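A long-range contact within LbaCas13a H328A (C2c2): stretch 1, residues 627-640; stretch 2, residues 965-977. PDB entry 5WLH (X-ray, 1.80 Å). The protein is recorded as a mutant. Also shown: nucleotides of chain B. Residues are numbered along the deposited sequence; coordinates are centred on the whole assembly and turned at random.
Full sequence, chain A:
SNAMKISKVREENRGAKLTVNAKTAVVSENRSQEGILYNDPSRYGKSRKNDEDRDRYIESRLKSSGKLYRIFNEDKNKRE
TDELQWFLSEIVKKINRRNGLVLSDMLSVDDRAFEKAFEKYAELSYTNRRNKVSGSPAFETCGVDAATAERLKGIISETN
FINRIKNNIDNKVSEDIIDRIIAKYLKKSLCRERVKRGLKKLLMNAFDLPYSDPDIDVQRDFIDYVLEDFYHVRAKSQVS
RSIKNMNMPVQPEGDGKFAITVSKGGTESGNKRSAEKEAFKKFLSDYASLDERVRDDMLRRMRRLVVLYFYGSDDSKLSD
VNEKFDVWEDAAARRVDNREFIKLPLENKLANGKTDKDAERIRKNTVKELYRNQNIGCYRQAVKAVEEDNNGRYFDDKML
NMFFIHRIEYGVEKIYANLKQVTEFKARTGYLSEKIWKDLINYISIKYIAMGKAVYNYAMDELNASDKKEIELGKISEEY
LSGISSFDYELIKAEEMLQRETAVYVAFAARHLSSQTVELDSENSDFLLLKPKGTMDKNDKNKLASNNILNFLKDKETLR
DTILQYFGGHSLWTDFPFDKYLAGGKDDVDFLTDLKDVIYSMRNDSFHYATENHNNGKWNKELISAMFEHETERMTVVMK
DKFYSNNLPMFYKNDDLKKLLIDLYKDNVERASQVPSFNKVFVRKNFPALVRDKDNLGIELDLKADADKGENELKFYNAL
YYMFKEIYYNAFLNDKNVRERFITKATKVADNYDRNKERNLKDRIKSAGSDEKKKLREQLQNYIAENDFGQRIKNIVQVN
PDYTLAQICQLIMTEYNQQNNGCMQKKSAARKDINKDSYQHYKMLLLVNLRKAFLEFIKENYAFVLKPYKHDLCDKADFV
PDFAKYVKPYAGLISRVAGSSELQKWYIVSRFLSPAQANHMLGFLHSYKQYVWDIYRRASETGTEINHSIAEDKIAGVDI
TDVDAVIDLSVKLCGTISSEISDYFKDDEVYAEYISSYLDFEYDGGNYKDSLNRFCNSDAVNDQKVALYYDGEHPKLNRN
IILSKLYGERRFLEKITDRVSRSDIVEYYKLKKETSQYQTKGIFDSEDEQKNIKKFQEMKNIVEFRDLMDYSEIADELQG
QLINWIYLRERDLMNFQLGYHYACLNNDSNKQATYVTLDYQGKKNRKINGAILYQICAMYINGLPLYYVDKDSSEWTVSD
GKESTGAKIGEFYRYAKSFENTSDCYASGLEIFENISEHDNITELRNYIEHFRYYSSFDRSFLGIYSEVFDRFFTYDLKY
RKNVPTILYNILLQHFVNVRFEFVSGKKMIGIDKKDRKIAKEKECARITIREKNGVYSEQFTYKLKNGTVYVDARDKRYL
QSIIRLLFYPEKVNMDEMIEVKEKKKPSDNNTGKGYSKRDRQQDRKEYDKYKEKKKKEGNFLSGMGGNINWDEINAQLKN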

# COMPACT_ATOMS: atom_id res chain seq x y z
N MET A 627 9.15 -28.71 -19.17
CA MET A 627 8.58 -27.54 -19.83
C MET A 627 9.40 -26.29 -19.54
O MET A 627 9.62 -25.47 -20.44
CB MET A 627 7.13 -27.33 -19.39
CG MET A 627 6.16 -28.30 -20.02
SD MET A 627 4.47 -28.00 -19.51
CE MET A 627 3.97 -26.65 -20.58
N PHE A 628 9.89 -26.15 -18.31
CA PHE A 628 10.77 -25.02 -18.01
C PHE A 628 12.02 -25.08 -18.86
O PHE A 628 12.43 -24.08 -19.46
CB PHE A 628 11.16 -25.00 -16.54
CG PHE A 628 12.08 -23.86 -16.19
CD1 PHE A 628 11.58 -22.57 -16.08
CD2 PHE A 628 13.43 -24.07 -16.02
CE1 PHE A 628 12.43 -21.52 -15.79
CE2 PHE A 628 14.28 -23.03 -15.72
CZ PHE A 628 13.77 -21.74 -15.61
N GLU A 629 12.68 -26.24 -18.92
CA GLU A 629 13.89 -26.33 -19.73
C GLU A 629 13.57 -26.01 -21.19
O GLU A 629 14.34 -25.32 -21.86
CB GLU A 629 14.54 -27.71 -19.62
CG GLU A 629 15.76 -27.85 -20.52
CD GLU A 629 16.55 -29.10 -20.23
OE1 GLU A 629 15.92 -30.11 -19.85
OE2 GLU A 629 17.79 -29.08 -20.40
N HIS A 630 12.43 -26.50 -21.69
CA HIS A 630 12.04 -26.21 -23.06
C HIS A 630 11.91 -24.71 -23.28
O HIS A 630 12.34 -24.18 -24.31
CB HIS A 630 10.74 -26.93 -23.39
CG HIS A 630 10.36 -26.88 -24.84
ND1 HIS A 630 9.52 -25.92 -25.35
CD2 HIS A 630 10.70 -27.68 -25.87
CE1 HIS A 630 9.36 -26.12 -26.65
NE2 HIS A 630 10.06 -27.19 -26.99
N GLU A 631 11.36 -24.00 -22.29
CA GLU A 631 11.21 -22.55 -22.43
C GLU A 631 12.55 -21.83 -22.33
O GLU A 631 12.76 -20.84 -23.03
CB GLU A 631 10.22 -22.04 -21.38
CG GLU A 631 8.83 -22.57 -21.64
CD GLU A 631 7.74 -21.55 -21.35
OE1 GLU A 631 7.53 -21.24 -20.16
OE2 GLU A 631 7.08 -21.08 -22.31
N THR A 632 13.46 -22.29 -21.47
CA THR A 632 14.78 -21.66 -21.41
C THR A 632 15.48 -21.75 -22.76
O THR A 632 16.23 -20.85 -23.13
CB THR A 632 15.68 -22.27 -20.33
OG1 THR A 632 16.04 -23.62 -20.69
CG2 THR A 632 15.03 -22.25 -18.98
N GLU A 633 15.23 -22.83 -23.50
CA GLU A 633 15.92 -23.01 -24.77
C GLU A 633 15.54 -21.95 -25.79
O GLU A 633 16.29 -21.74 -26.75
CB GLU A 633 15.65 -24.42 -25.31
CG GLU A 633 16.55 -25.47 -24.69
CD GLU A 633 16.00 -26.88 -24.83
OE1 GLU A 633 14.99 -27.06 -25.54
OE2 GLU A 633 16.59 -27.81 -24.23
N ARG A 634 14.42 -21.26 -25.62
CA ARG A 634 14.04 -20.25 -26.60
C ARG A 634 14.49 -18.85 -26.20
O ARG A 634 14.36 -17.93 -27.02
CB ARG A 634 12.53 -20.29 -26.88
CG ARG A 634 11.60 -20.00 -25.72
CD ARG A 634 10.13 -20.21 -26.14
NE ARG A 634 9.68 -19.16 -27.05
CZ ARG A 634 8.53 -18.49 -26.93
NH1 ARG A 634 7.67 -18.78 -25.96
NH2 ARG A 634 8.22 -17.55 -27.81
N MET A 635 15.06 -18.66 -25.01
CA MET A 635 15.27 -17.32 -24.48
C MET A 635 16.24 -16.50 -25.31
O MET A 635 16.02 -15.31 -25.55
CB MET A 635 15.74 -17.39 -23.03
CG MET A 635 14.68 -17.93 -22.08
SD MET A 635 13.08 -17.14 -22.31
CE MET A 635 13.44 -15.48 -21.71
N THR A 636 17.36 -17.10 -25.74
CA THR A 636 18.30 -16.34 -26.56
C THR A 636 17.67 -15.96 -27.90
O THR A 636 17.86 -14.84 -28.38
CB THR A 636 19.60 -17.12 -26.77
OG1 THR A 636 19.34 -18.37 -27.41
CG2 THR A 636 20.30 -17.36 -25.43
N VAL A 637 16.88 -16.86 -28.49
CA VAL A 637 16.17 -16.53 -29.72
C VAL A 637 15.20 -15.38 -29.48
O VAL A 637 15.11 -14.45 -30.29
CB VAL A 637 15.43 -17.77 -30.26
CG1 VAL A 637 14.68 -17.43 -31.54
CG2 VAL A 637 16.40 -18.92 -30.49
N VAL A 638 14.45 -15.44 -28.38
CA VAL A 638 13.47 -14.39 -28.08
C VAL A 638 14.16 -13.04 -27.92
O VAL A 638 13.69 -12.01 -28.43
CB VAL A 638 12.67 -14.75 -26.81
CG1 VAL A 638 11.83 -13.56 -26.37
CG2 VAL A 638 11.81 -15.97 -27.04
N MET A 639 15.27 -13.01 -27.19
CA MET A 639 15.92 -11.74 -26.91
C MET A 639 16.54 -11.16 -28.18
O MET A 639 16.48 -9.95 -28.41
CB MET A 639 16.95 -11.89 -25.80
CG MET A 639 16.34 -12.28 -24.44
SD MET A 639 14.85 -11.36 -24.01
CE MET A 639 15.54 -9.74 -23.72
N LYS A 640 17.14 -12.01 -29.02
CA LYS A 640 17.67 -11.51 -30.29
C LYS A 640 16.54 -11.08 -31.22
O LYS A 640 16.67 -10.08 -31.93
CB LYS A 640 18.56 -12.58 -30.96
CG LYS A 640 17.94 -13.22 -32.20
CD LYS A 640 18.83 -14.28 -32.84
CE LYS A 640 18.02 -15.14 -33.79
NZ LYS A 640 17.13 -14.32 -34.67
N ALA A 965 15.30 -15.07 -11.74
CA ALA A 965 15.51 -15.49 -13.12
C ALA A 965 14.27 -16.17 -13.67
O ALA A 965 13.94 -16.01 -14.85
CB ALA A 965 16.71 -16.44 -13.19
N VAL A 966 13.58 -16.94 -12.84
CA VAL A 966 12.37 -17.62 -13.30
C VAL A 966 11.29 -16.61 -13.64
O VAL A 966 10.66 -16.68 -14.70
CB VAL A 966 11.88 -18.62 -12.24
CG1 VAL A 966 10.51 -19.07 -12.60
CG2 VAL A 966 12.85 -19.82 -12.15
N ILE A 967 11.03 -15.68 -12.72
CA ILE A 967 9.99 -14.69 -12.99
C ILE A 967 10.36 -13.86 -14.21
O ILE A 967 9.52 -13.57 -15.05
CB ILE A 967 9.74 -13.80 -11.77
CG1 ILE A 967 9.32 -14.63 -10.56
CG2 ILE A 967 8.63 -12.77 -12.10
CD1 ILE A 967 9.02 -13.77 -9.33
N ASP A 968 11.64 -13.46 -14.30
CA ASP A 968 12.11 -12.69 -15.45
C ASP A 968 11.88 -13.45 -16.75
O ASP A 968 11.49 -12.85 -17.76
CB ASP A 968 13.59 -12.36 -15.26
CG ASP A 968 14.19 -11.69 -16.49
OD1 ASP A 968 14.09 -10.45 -16.60
OD2 ASP A 968 14.76 -12.41 -17.34
N LEU A 969 12.09 -14.77 -16.73
CA LEU A 969 11.78 -15.58 -17.90
C LEU A 969 10.30 -15.46 -18.25
O LEU A 969 9.95 -15.27 -19.42
CB LEU A 969 12.18 -17.05 -17.66
CG LEU A 969 11.71 -18.05 -18.71
CD1 LEU A 969 12.79 -19.10 -19.02
CD2 LEU A 969 10.41 -18.75 -18.29
N SER A 970 9.43 -15.48 -17.24
CA SER A 970 8.00 -15.30 -17.49
C SER A 970 7.69 -13.91 -18.03
O SER A 970 6.90 -13.77 -18.98
CB SER A 970 7.22 -15.56 -16.20
OG SER A 970 7.20 -16.94 -15.92
N VAL A 971 8.29 -12.86 -17.45
CA VAL A 971 8.04 -11.51 -17.96
C VAL A 971 8.27 -11.47 -19.47
O VAL A 971 7.42 -11.00 -20.24
CB VAL A 971 8.93 -10.48 -17.25
CG1 VAL A 971 8.81 -9.10 -17.93
CG2 VAL A 971 8.59 -10.37 -15.78
N LYS A 972 9.41 -12.00 -19.90
CA LYS A 972 9.80 -11.94 -21.30
C LYS A 972 8.88 -12.80 -22.16
O LYS A 972 8.39 -12.36 -23.21
CB LYS A 972 11.26 -12.38 -21.44
CG LYS A 972 12.25 -11.33 -20.94
CD LYS A 972 13.54 -11.94 -20.47
CE LYS A 972 14.64 -10.90 -20.26
NZ LYS A 972 15.83 -11.47 -19.52
N LEU A 973 8.60 -14.03 -21.70
CA LEU A 973 7.81 -14.95 -22.52
C LEU A 973 6.31 -14.63 -22.48
O LEU A 973 5.62 -14.88 -23.47
CB LEU A 973 8.08 -16.38 -22.07
CG LEU A 973 9.51 -16.90 -22.34
CD1 LEU A 973 9.62 -18.38 -22.08
CD2 LEU A 973 9.93 -16.61 -23.79
N CYS A 974 5.80 -14.08 -21.38
CA CYS A 974 4.39 -13.68 -21.37
C CYS A 974 4.11 -12.62 -22.42
O CYS A 974 3.01 -12.58 -22.99
CB CYS A 974 3.99 -13.16 -19.99
SG CYS A 974 3.96 -14.50 -18.76
N GLY A 975 5.09 -11.78 -22.71
CA GLY A 975 4.93 -10.75 -23.72
C GLY A 975 5.35 -11.17 -25.11
O GLY A 975 5.37 -10.33 -26.02
N THR A 976 5.69 -12.44 -25.31
CA THR A 976 6.13 -12.93 -26.61
C THR A 976 4.99 -13.70 -27.26
O THR A 976 4.80 -14.90 -27.04
CB THR A 976 7.39 -13.77 -26.50
OG1 THR A 976 8.39 -13.00 -25.84
CG2 THR A 976 7.88 -14.15 -27.89
N ILE A 977 4.23 -13.00 -28.07
CA ILE A 977 3.07 -13.56 -28.75
C ILE A 977 3.55 -14.33 -29.98
O ILE A 977 4.47 -13.90 -30.68
CB ILE A 977 2.09 -12.43 -29.13
CG1 ILE A 977 1.64 -11.70 -27.87
CG2 ILE A 977 0.86 -12.99 -29.83
CD1 ILE A 977 1.04 -12.62 -26.84
P A B 36 9.66 -4.55 -23.39
OP1 A B 36 10.21 -5.28 -24.56
OP2 A B 36 10.54 -3.74 -22.52
O5' A B 36 8.49 -3.60 -23.85
C5' A B 36 8.75 -2.51 -24.72
C4' A B 36 7.73 -2.45 -25.82
O4' A B 36 7.78 -3.66 -26.62
C3' A B 36 6.29 -2.32 -25.36
O3' A B 36 5.61 -1.68 -26.44
C2' A B 36 5.85 -3.79 -25.28
O2' A B 36 4.46 -4.00 -25.29
C1' A B 36 6.53 -4.34 -26.53
N9 A B 36 6.86 -5.77 -26.52
C8 A B 36 7.36 -6.55 -25.51
N7 A B 36 7.61 -7.78 -25.90
C5 A B 36 7.30 -7.79 -27.25
C6 A B 36 7.35 -8.79 -28.25
N6 A B 36 7.76 -10.04 -28.01
N1 A B 36 6.96 -8.45 -29.50
C2 A B 36 6.55 -7.21 -29.74
N3 A B 36 6.46 -6.19 -28.89
C4 A B 36 6.85 -6.55 -27.65
P U B 35 11.45 -4.14 -18.56
OP1 U B 35 11.67 -4.59 -17.17
OP2 U B 35 12.58 -4.42 -19.48
O5' U B 35 10.13 -4.77 -19.16
C5' U B 35 10.09 -6.09 -19.64
C4' U B 35 8.75 -6.36 -20.24
O4' U B 35 7.72 -6.24 -19.23
C3' U B 35 8.32 -5.36 -21.30
O3' U B 35 8.90 -5.67 -22.55
C2' U B 35 6.80 -5.46 -21.28
O2' U B 35 6.36 -6.55 -22.07
C1' U B 35 6.53 -5.77 -19.80
N1 U B 35 6.11 -4.55 -19.07
C2 U B 35 4.77 -4.23 -19.17
O2 U B 35 3.97 -4.90 -19.78
N3 U B 35 4.41 -3.09 -18.51
C4 U B 35 5.23 -2.25 -17.79
O4 U B 35 4.73 -1.25 -17.27
C5 U B 35 6.61 -2.65 -17.74
C6 U B 35 6.99 -3.76 -18.37
O HOH W 1 5.62 -16.82 -25.23
O HOH W 2 5.33 -17.18 -28.49

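Segments more than 300 residues apart in sequence can be held together largely by shape, with water supplying the polar links, and this contact from LbaCas13a is a good example. No direct hydrogen bond joins the stretches; about 589 Å² of surface is buried, mostly by side chains packing as bumps into hollows. The clearest bump is Leu969, whose CA-to-CB bond points toward the other stretch and whose side chain sits in a hole made by Phe628, Glu631, Thr632 and Met635. Leu969 CD1 lies 3.8 Å from Met635 CG and 3.9 Å from Thr632 CG2, while Phe628 CE1 reaches Val966 CG2 at 4.0 Å. Thr632 suits this wall because its hydroxyl is occupied locally, Thr632 OG1 donating to Glu629 O (2.7 Å), which leaves the methyl for packing.

One turn on, Leu973 CD2 touches Met635 SD at 3.5 Å and Val638 CG2 at 3.8 Å, and lies over one face of the Arg634 guanidinium, 3.8 Å from Arg634 NH1. Methionine, flexible and unbranched, bends to meet both leucines, and Met635 CE comes to 3.8 Å from Lys972 CD. That lysine offers its aliphatic chain here while Lys972 NZ pairs with Asp968 OD2 (2.6 Å) in a salt bridge. Polar linkage is left to two waters: water 1 O accepts from Arg634 NH1 (2.9 Å) and lies 2.6 Å from Leu973 O; water 2 O accepts from Arg634 NH2 (3.0 Å), and each lies 2.8 Å from Thr976 O.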